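Local coordinates for protein argonaute (Methanocaldococcus jannaschii, PDB 5G5S) that cleaves single-stranded target DNA at sites chosen by a short DNA guide, and may defend the archaeon against invading genetic elements, at residues Ser592-Asn603 / Pro635-Asn645; Lys448-Ile457 / Lys698-Leu706. One frame throughout, in Å; residues are numbered along the deposited sequence. Where two conformers were deposited one is given.

Contact 1 (Ser592-Asn603 / Pro635-Asn645)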
# COMPACT_ATOMS: atom_id res chain seq x y z
N SER A 592 15.38 -15.92 -19.28
CA SER A 592 14.72 -14.66 -19.04
C SER A 592 15.53 -13.78 -18.15
O SER A 592 16.27 -14.27 -17.30
CB SER A 592 13.36 -14.91 -18.39
OG SER A 592 12.46 -15.54 -19.28
N ASN A 593 15.36 -12.47 -18.32
CA ASN A 593 15.95 -11.46 -17.47
C ASN A 593 14.89 -11.16 -16.40
O ASN A 593 13.78 -10.71 -16.73
CB ASN A 593 16.31 -10.22 -18.27
CG ASN A 593 17.00 -9.15 -17.47
OD1 ASN A 593 18.20 -9.20 -17.24
ND2 ASN A 593 16.25 -8.11 -17.10
N ILE A 594 15.18 -11.50 -15.14
CA ILE A 594 14.27 -11.28 -14.02
C ILE A 594 14.83 -10.18 -13.15
O ILE A 594 15.94 -10.30 -12.61
CB ILE A 594 13.96 -12.58 -13.21
CG1 ILE A 594 13.51 -13.77 -14.11
CG2 ILE A 594 12.99 -12.30 -12.06
CD1 ILE A 594 12.15 -13.62 -14.92
N GLU A 595 14.07 -9.10 -13.04
CA GLU A 595 14.47 -7.98 -12.20
C GLU A 595 13.50 -7.78 -11.06
O GLU A 595 12.32 -8.15 -11.17
CB GLU A 595 14.67 -6.71 -13.01
CG GLU A 595 15.92 -6.75 -13.87
CD GLU A 595 16.11 -5.54 -14.76
OE1 GLU A 595 15.48 -4.50 -14.49
OE2 GLU A 595 16.88 -5.64 -15.74
N VAL A 596 14.01 -7.26 -9.95
CA VAL A 596 13.26 -6.97 -8.74
C VAL A 596 13.75 -5.68 -8.10
O VAL A 596 14.95 -5.43 -8.00
CB VAL A 596 13.11 -8.18 -7.75
CG1 VAL A 596 14.45 -8.59 -7.14
CG2 VAL A 596 12.07 -7.91 -6.67
N ILE A 597 12.80 -4.83 -7.74
CA ILE A 597 13.05 -3.58 -7.05
C ILE A 597 12.08 -3.52 -5.87
O ILE A 597 10.94 -3.98 -5.98
CB ILE A 597 13.01 -2.35 -8.00
CG1 ILE A 597 13.77 -1.13 -7.37
CG2 ILE A 597 11.57 -2.02 -8.45
CD1 ILE A 597 14.12 0.09 -8.28
N SER A 598 12.55 -3.01 -4.73
CA SER A 598 11.75 -2.87 -3.53
C SER A 598 11.13 -1.47 -3.51
O SER A 598 11.84 -0.48 -3.70
CB SER A 598 12.59 -3.14 -2.28
OG SER A 598 11.91 -2.78 -1.09
N ILE A 599 9.81 -1.40 -3.34
CA ILE A 599 9.08 -0.14 -3.30
C ILE A 599 8.42 -0.07 -1.94
O ILE A 599 7.55 -0.88 -1.64
CB ILE A 599 8.10 -0.00 -4.50
CG1 ILE A 599 8.91 0.11 -5.83
CG2 ILE A 599 7.12 1.20 -4.32
CD1 ILE A 599 8.16 -0.11 -7.05
N ARG A 600 8.91 0.83 -1.09
CA ARG A 600 8.40 0.98 0.27
C ARG A 600 7.68 2.31 0.51
O ARG A 600 8.30 3.38 0.53
CB ARG A 600 9.50 0.69 1.30
CG ARG A 600 10.03 -0.74 1.18
CD ARG A 600 10.96 -1.12 2.30
NE ARG A 600 10.25 -1.61 3.49
CZ ARG A 600 9.93 -2.88 3.71
NH1 ARG A 600 10.22 -3.81 2.81
NH2 ARG A 600 9.29 -3.22 4.82
N LYS A 601 6.35 2.21 0.65
CA LYS A 601 5.46 3.35 0.92
C LYS A 601 5.65 3.83 2.37
O LYS A 601 5.51 5.02 2.65
CB LYS A 601 3.98 2.98 0.61
CG LYS A 601 3.45 1.77 1.40
CD LYS A 601 2.03 1.38 0.97
CE LYS A 601 1.72 -0.08 1.28
NZ LYS A 601 2.42 -1.01 0.35
N ASN A 602 6.01 2.92 3.27
CA ASN A 602 6.23 3.18 4.68
C ASN A 602 7.72 3.22 4.88
O ASN A 602 8.38 2.20 4.72
CB ASN A 602 5.55 2.10 5.56
CG ASN A 602 4.06 1.94 5.31
OD1 ASN A 602 3.30 2.91 5.26
ND2 ASN A 602 3.62 0.69 5.16
N ASN A 603 8.26 4.42 5.11
CA ASN A 603 9.68 4.67 5.29
C ASN A 603 9.89 5.91 6.17
O ASN A 603 8.93 6.58 6.53
CB ASN A 603 10.39 4.76 3.92
CG ASN A 603 9.98 5.95 3.08
OD1 ASN A 603 10.58 7.02 3.17
ND2 ASN A 603 8.96 5.80 2.26
N PRO A 635 7.36 10.74 1.05
CA PRO A 635 8.02 10.13 -0.12
C PRO A 635 7.97 8.59 -0.08
O PRO A 635 7.69 7.98 0.95
CB PRO A 635 9.45 10.67 -0.04
CG PRO A 635 9.66 10.98 1.38
CD PRO A 635 8.34 11.36 1.96
N VAL A 636 8.23 7.99 -1.24
CA VAL A 636 8.30 6.55 -1.45
C VAL A 636 9.78 6.20 -1.55
O VAL A 636 10.53 6.88 -2.26
CB VAL A 636 7.52 6.12 -2.73
CG1 VAL A 636 7.60 4.61 -2.94
CG2 VAL A 636 6.06 6.57 -2.68
N LYS A 637 10.21 5.15 -0.83
CA LYS A 637 11.60 4.69 -0.89
C LYS A 637 11.75 3.56 -1.91
O LYS A 637 10.96 2.61 -1.91
CB LYS A 637 12.08 4.24 0.49
CG LYS A 637 13.58 3.95 0.54
CD LYS A 637 14.05 3.48 1.92
CE LYS A 637 13.64 2.07 2.24
NZ LYS A 637 14.23 1.63 3.53
N LEU A 638 12.76 3.68 -2.79
CA LEU A 638 13.13 2.69 -3.80
C LEU A 638 14.46 2.08 -3.36
O LEU A 638 15.37 2.81 -2.98
CB LEU A 638 13.23 3.30 -5.21
CG LEU A 638 12.08 4.23 -5.62
CD1 LEU A 638 12.36 4.85 -6.97
CD2 LEU A 638 10.73 3.50 -5.63
N SER A 639 14.54 0.76 -3.31
CA SER A 639 15.72 0.09 -2.79
C SER A 639 15.99 -1.22 -3.51
O SER A 639 15.06 -1.85 -4.03
CB SER A 639 15.52 -0.19 -1.30
OG SER A 639 16.65 -0.80 -0.70
N THR A 640 17.25 -1.67 -3.43
CA THR A 640 17.78 -2.95 -3.90
C THR A 640 17.22 -3.46 -5.23
O THR A 640 16.45 -4.41 -5.28
CB THR A 640 17.94 -3.99 -2.76
OG1 THR A 640 17.97 -5.33 -3.26
CG2 THR A 640 16.88 -3.88 -1.72
N TRP A 641 17.61 -2.78 -6.30
CA TRP A 641 17.26 -3.14 -7.65
C TRP A 641 18.25 -4.24 -8.05
O TRP A 641 19.47 -4.01 -8.07
CB TRP A 641 17.35 -1.89 -8.54
CG TRP A 641 16.90 -2.07 -9.96
CD1 TRP A 641 16.12 -3.07 -10.47
CD2 TRP A 641 17.18 -1.18 -11.05
NE1 TRP A 641 15.87 -2.84 -11.81
CE2 TRP A 641 16.53 -1.69 -12.19
CE3 TRP A 641 17.94 0.00 -11.17
CZ2 TRP A 641 16.67 -1.10 -13.45
CZ3 TRP A 641 18.04 0.60 -12.41
CH2 TRP A 641 17.40 0.07 -13.53
N LEU A 642 17.73 -5.44 -8.26
CA LEU A 642 18.51 -6.64 -8.59
C LEU A 642 18.18 -7.17 -9.96
O LEU A 642 17.06 -7.02 -10.44
CB LEU A 642 18.28 -7.74 -7.54
CG LEU A 642 18.67 -7.42 -6.09
CD1 LEU A 642 17.99 -8.36 -5.11
CD2 LEU A 642 20.20 -7.41 -5.91
N ARG A 643 19.16 -7.82 -10.60
CA ARG A 643 19.01 -8.42 -11.92
C ARG A 643 19.53 -9.84 -11.92
O ARG A 643 20.70 -10.07 -11.61
CB ARG A 643 19.74 -7.57 -12.97
CG ARG A 643 19.74 -8.20 -14.36
CD ARG A 643 20.46 -7.35 -15.36
NE ARG A 643 19.72 -6.11 -15.64
CZ ARG A 643 20.28 -5.01 -16.13
NH1 ARG A 643 21.58 -4.97 -16.39
NH2 ARG A 643 19.54 -3.93 -16.35
N PHE A 644 18.65 -10.79 -12.30
CA PHE A 644 19.00 -12.21 -12.46
C PHE A 644 18.94 -12.49 -13.94
O PHE A 644 17.88 -12.40 -14.56
CB PHE A 644 18.08 -13.15 -11.65
CG PHE A 644 18.10 -12.82 -10.17
CD1 PHE A 644 17.22 -11.87 -9.64
CD2 PHE A 644 19.04 -13.40 -9.32
CE1 PHE A 644 17.27 -11.53 -8.29
CE2 PHE A 644 19.07 -13.07 -7.96
CZ PHE A 644 18.17 -12.16 -7.45
N ASN A 645 20.10 -12.80 -14.52
CA ASN A 645 20.26 -13.04 -15.96
C ASN A 645 21.40 -14.04 -16.17
O ASN A 645 22.48 -13.87 -15.61
CB ASN A 645 20.59 -11.68 -16.66
CG ASN A 645 20.51 -11.67 -18.17
OD1 ASN A 645 20.87 -12.62 -18.85
ND2 ASN A 645 20.12 -10.54 -18.75
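W641 presents the edge of its indole to strand 593-600: V596 O lies in the ring plane, while the CD1 methyl of I597 leans obliquely against CB (3.8 Å) and CG of W641. I597 reaches it because its CG1 is anti to the backbone N (chi1 -160°). Farther along the same face, E595 lies alongside R643, whose NE (2.9 Å) and NH2 both bond OE2 of E595 in a side-on salt bridge. N593 ND2 gives that oxygen a third bond, and OE1 of E595 takes W641 NE1 as well as Y499, which should hold the carboxylate firmly. At the other end I599 spreads its branches: methyl CG2 meets CG1 of V636 at 3.7 Å, and CG1 of I599 lies alongside CD2 of L638. On the opposite face, the CG1 bump of V596 rests against both CB of L642 (3.9 Å) and the F644 ring edge. The strands are antiparallel, with a beta bulge at T640 and W641 facing I597. They belong to the RNase H-like sheet of the PIWI domain: strand 566-571 flanks 593-600, strands 648-652 and 621-625 pair with 636-645, and helix 656-666 covers I599, L638 and W641.

Contact 2 (Lys448-Ile457 / Lys698-Leu706)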
# COMPACT_ATOMS: atom_id res chain seq x y z
N LYS A 448 -21.28 -2.37 -2.34
CA LYS A 448 -20.52 -2.74 -3.55
C LYS A 448 -20.10 -4.21 -3.57
O LYS A 448 -20.26 -4.89 -4.59
CB LYS A 448 -19.30 -1.85 -3.72
CG LYS A 448 -19.64 -0.41 -4.07
CD LYS A 448 -18.45 0.30 -4.72
CE LYS A 448 -17.32 0.61 -3.77
NZ LYS A 448 -16.30 1.47 -4.43
N LYS A 449 -19.54 -4.67 -2.45
CA LYS A 449 -19.05 -6.02 -2.23
C LYS A 449 -20.16 -7.06 -2.42
O LYS A 449 -20.01 -7.96 -3.24
CB LYS A 449 -18.40 -6.11 -0.83
CG LYS A 449 -17.79 -7.45 -0.48
CD LYS A 449 -17.12 -7.39 0.87
CE LYS A 449 -18.04 -7.68 2.04
NZ LYS A 449 -17.44 -7.22 3.32
N GLN A 450 -21.28 -6.89 -1.69
CA GLN A 450 -22.47 -7.76 -1.74
C GLN A 450 -23.17 -7.73 -3.09
O GLN A 450 -23.81 -8.71 -3.47
CB GLN A 450 -23.45 -7.40 -0.61
CG GLN A 450 -22.97 -7.80 0.79
CD GLN A 450 -24.07 -7.81 1.82
OE1 GLN A 450 -25.00 -7.00 1.81
NE2 GLN A 450 -23.96 -8.74 2.77
N LEU A 451 -23.08 -6.59 -3.80
CA LEU A 451 -23.62 -6.37 -5.14
C LEU A 451 -22.82 -7.23 -6.13
O LEU A 451 -23.42 -7.86 -6.99
CB LEU A 451 -23.47 -4.88 -5.51
CG LEU A 451 -24.69 -4.07 -5.98
CD1 LEU A 451 -25.97 -4.50 -5.30
CD2 LEU A 451 -24.45 -2.60 -5.75
N PHE A 452 -21.47 -7.27 -5.98
CA PHE A 452 -20.59 -8.08 -6.83
C PHE A 452 -20.79 -9.60 -6.68
O PHE A 452 -20.58 -10.34 -7.64
CB PHE A 452 -19.12 -7.67 -6.69
CG PHE A 452 -18.23 -8.42 -7.66
CD1 PHE A 452 -18.22 -8.08 -9.01
CD2 PHE A 452 -17.51 -9.54 -7.25
CE1 PHE A 452 -17.46 -8.82 -9.92
CE2 PHE A 452 -16.79 -10.30 -8.17
CZ PHE A 452 -16.76 -9.93 -9.50
N ASP A 453 -21.22 -10.06 -5.48
CA ASP A 453 -21.52 -11.46 -5.21
C ASP A 453 -22.70 -11.93 -6.09
O ASP A 453 -22.84 -13.13 -6.35
CB ASP A 453 -21.87 -11.66 -3.73
CG ASP A 453 -20.69 -11.93 -2.81
OD1 ASP A 453 -19.57 -12.18 -3.33
OD2 ASP A 453 -20.90 -11.95 -1.58
N LEU A 454 -23.53 -10.97 -6.54
CA LEU A 454 -24.69 -11.09 -7.43
C LEU A 454 -24.30 -10.74 -8.89
O LEU A 454 -25.18 -10.53 -9.73
CB LEU A 454 -25.76 -10.07 -6.94
CG LEU A 454 -26.84 -10.53 -5.95
CD1 LEU A 454 -26.27 -10.79 -4.55
CD2 LEU A 454 -27.89 -9.46 -5.81
N LYS A 455 -22.97 -10.66 -9.19
CA LYS A 455 -22.39 -10.31 -10.50
C LYS A 455 -22.66 -8.85 -10.96
O LYS A 455 -22.60 -8.55 -12.16
CB LYS A 455 -22.72 -11.36 -11.59
N ILE A 456 -22.95 -7.94 -10.00
CA ILE A 456 -23.22 -6.53 -10.29
C ILE A 456 -21.98 -5.69 -9.95
O ILE A 456 -21.65 -5.54 -8.77
CB ILE A 456 -24.50 -5.96 -9.56
CG1 ILE A 456 -25.66 -6.99 -9.36
CG2 ILE A 456 -24.96 -4.63 -10.14
CD1 ILE A 456 -26.40 -7.53 -10.59
N ILE A 457 -21.30 -5.17 -10.98
CA ILE A 457 -20.14 -4.28 -10.80
C ILE A 457 -20.75 -2.92 -10.43
O ILE A 457 -21.79 -2.56 -10.96
CB ILE A 457 -19.23 -4.23 -12.06
CG1 ILE A 457 -18.62 -5.62 -12.34
CG2 ILE A 457 -18.13 -3.14 -11.94
CD1 ILE A 457 -18.18 -5.85 -13.77
N LYS A 698 -11.42 -8.95 2.85
CA LYS A 698 -12.77 -8.54 3.25
C LYS A 698 -13.87 -9.43 2.69
O LYS A 698 -15.06 -9.12 2.80
CB LYS A 698 -13.05 -7.03 3.14
CG LYS A 698 -12.54 -6.33 1.92
CD LYS A 698 -12.61 -4.82 2.08
CE LYS A 698 -11.40 -4.23 2.75
NZ LYS A 698 -11.51 -2.76 2.83
N ASN A 699 -13.46 -10.60 2.16
CA ASN A 699 -14.31 -11.64 1.59
C ASN A 699 -15.07 -11.25 0.32
O ASN A 699 -16.22 -11.66 0.13
CB ASN A 699 -15.15 -12.38 2.67
CG ASN A 699 -14.32 -12.96 3.79
OD1 ASN A 699 -13.44 -13.82 3.59
ND2 ASN A 699 -14.54 -12.48 5.01
N TRP A 700 -14.40 -10.48 -0.58
CA TRP A 700 -14.91 -10.16 -1.92
C TRP A 700 -14.78 -11.47 -2.72
O TRP A 700 -13.87 -12.26 -2.45
CB TRP A 700 -14.04 -9.10 -2.63
CG TRP A 700 -14.45 -7.68 -2.45
CD1 TRP A 700 -14.12 -6.84 -1.42
CD2 TRP A 700 -15.18 -6.88 -3.39
NE1 TRP A 700 -14.64 -5.59 -1.64
CE2 TRP A 700 -15.29 -5.58 -2.84
CE3 TRP A 700 -15.77 -7.13 -4.64
CZ2 TRP A 700 -15.96 -4.54 -3.50
CZ3 TRP A 700 -16.43 -6.10 -5.29
CH2 TRP A 700 -16.53 -4.83 -4.72
N LYS A 701 -15.66 -11.68 -3.71
CA LYS A 701 -15.65 -12.87 -4.56
C LYS A 701 -14.47 -12.82 -5.55
O LYS A 701 -14.14 -11.75 -6.06
CB LYS A 701 -16.98 -12.96 -5.33
CG LYS A 701 -17.19 -14.24 -6.12
CD LYS A 701 -18.50 -14.21 -6.91
CE LYS A 701 -18.31 -13.79 -8.35
NZ LYS A 701 -19.58 -13.87 -9.12
N ILE A 702 -13.86 -13.99 -5.82
CA ILE A 702 -12.80 -14.13 -6.82
C ILE A 702 -13.54 -14.57 -8.07
O ILE A 702 -14.17 -15.64 -8.07
CB ILE A 702 -11.71 -15.18 -6.44
CG1 ILE A 702 -11.01 -14.84 -5.12
CG2 ILE A 702 -10.70 -15.39 -7.58
CD1 ILE A 702 -10.35 -16.06 -4.46
N ASP A 703 -13.52 -13.72 -9.12
CA ASP A 703 -14.17 -14.02 -10.40
C ASP A 703 -13.07 -14.14 -11.42
O ASP A 703 -12.57 -13.13 -11.93
CB ASP A 703 -15.18 -12.91 -10.78
CG ASP A 703 -16.13 -13.27 -11.89
OD1 ASP A 703 -15.67 -13.76 -12.95
OD2 ASP A 703 -17.34 -12.98 -11.75
N GLU A 704 -12.66 -15.40 -11.67
CA GLU A 704 -11.56 -15.81 -12.55
C GLU A 704 -11.57 -15.18 -13.93
O GLU A 704 -10.53 -14.68 -14.36
CB GLU A 704 -11.47 -17.33 -12.66
CG GLU A 704 -10.88 -18.00 -11.43
CD GLU A 704 -11.17 -19.49 -11.32
OE1 GLU A 704 -12.36 -19.86 -11.22
OE2 GLU A 704 -10.19 -20.28 -11.31
N GLU A 705 -12.73 -15.22 -14.62
CA GLU A 705 -12.90 -14.67 -15.97
C GLU A 705 -12.62 -13.18 -15.99
O GLU A 705 -11.89 -12.71 -16.88
CB GLU A 705 -14.29 -14.99 -16.54
N LEU A 706 -13.16 -12.44 -14.99
CA LEU A 706 -13.00 -10.99 -14.86
C LEU A 706 -11.58 -10.58 -14.55
O LEU A 706 -11.13 -9.59 -15.10
CB LEU A 706 -13.98 -10.37 -13.85
CG LEU A 706 -15.49 -10.52 -14.06
CD1 LEU A 706 -16.23 -9.57 -13.18
CD2 LEU A 706 -15.90 -10.30 -15.52
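K449 NZ donates to K698 O at 3.1 Å, in the plane of that carbonyl, and the same ammonium makes a salt bridge with E179. The lysine gets there by running out with CG anti to the backbone N (chi1 -178°) and bending at chi3, so that CD and CE also lie close to K698 O. On the way its CB and CG pass over the indole of W700. Closer to the backbone, K449 CA sits above the six-membered ring, 3.7 Å from its centroid and only 13° off the normal, a CH-pi contact. The benzo end of the indole lies against the helix: CZ3 of W700 touches CB of F452 at 3.4 Å, and CH2 lies near K448 O. The two aromatic rings meet obliquely, with their planes 41° apart.

Both segments come off helix ends here. A Schellman motif with K455 at C-prime closes helix 442-452 of the Mid domain, and another with N699 at C-prime turns the chain away from helix 684-697 into the C-terminal tail of the protein.

F452 points toward this tail and meets it with its rim. D703 CB approaches CZ of F452 in the ring plane (3.6 Å), and the CD1 methyl of L706 lies at the same edge, 3.6 Å from CE1 of F452; the same methyl also touches I457 CD1. The side chain of K701 crosses that of F452 at about a right angle, its CE 3.8 Å from CE2 of F452, and Y713 stacks on this ring. D703 N-caps helix 704-708 through a weak bond from L706 N to its OD1, while its OD2 pairs with K701 NZ. At the outer edge D453 slides past K701 in the opposite direction, OD1 resting 3.4 Å from CB of K701.

How the contacts relate
Contacts 1 and 2 lie 32 Å apart between centres, about 14 Å between nearest atoms, and do not touch. Along the chain, 448-457 comes first, then both strands of contact 1, and 698-706 last, so the long excursion between the halves of contact 2 contains the whole of contact 1. Contact 1 lies within the PIWI sheet, with K601 beside D572 and D690, which by similarity belong to the catalytic metal site. Contact 2 joins the Mid domain to the chain's C-terminal end, with K448 beside Q459 in the region that binds the guide's phosphorylated 5' end. One pairing therefore lies near the probable slicing centre, the other near the guide's 5' pocket.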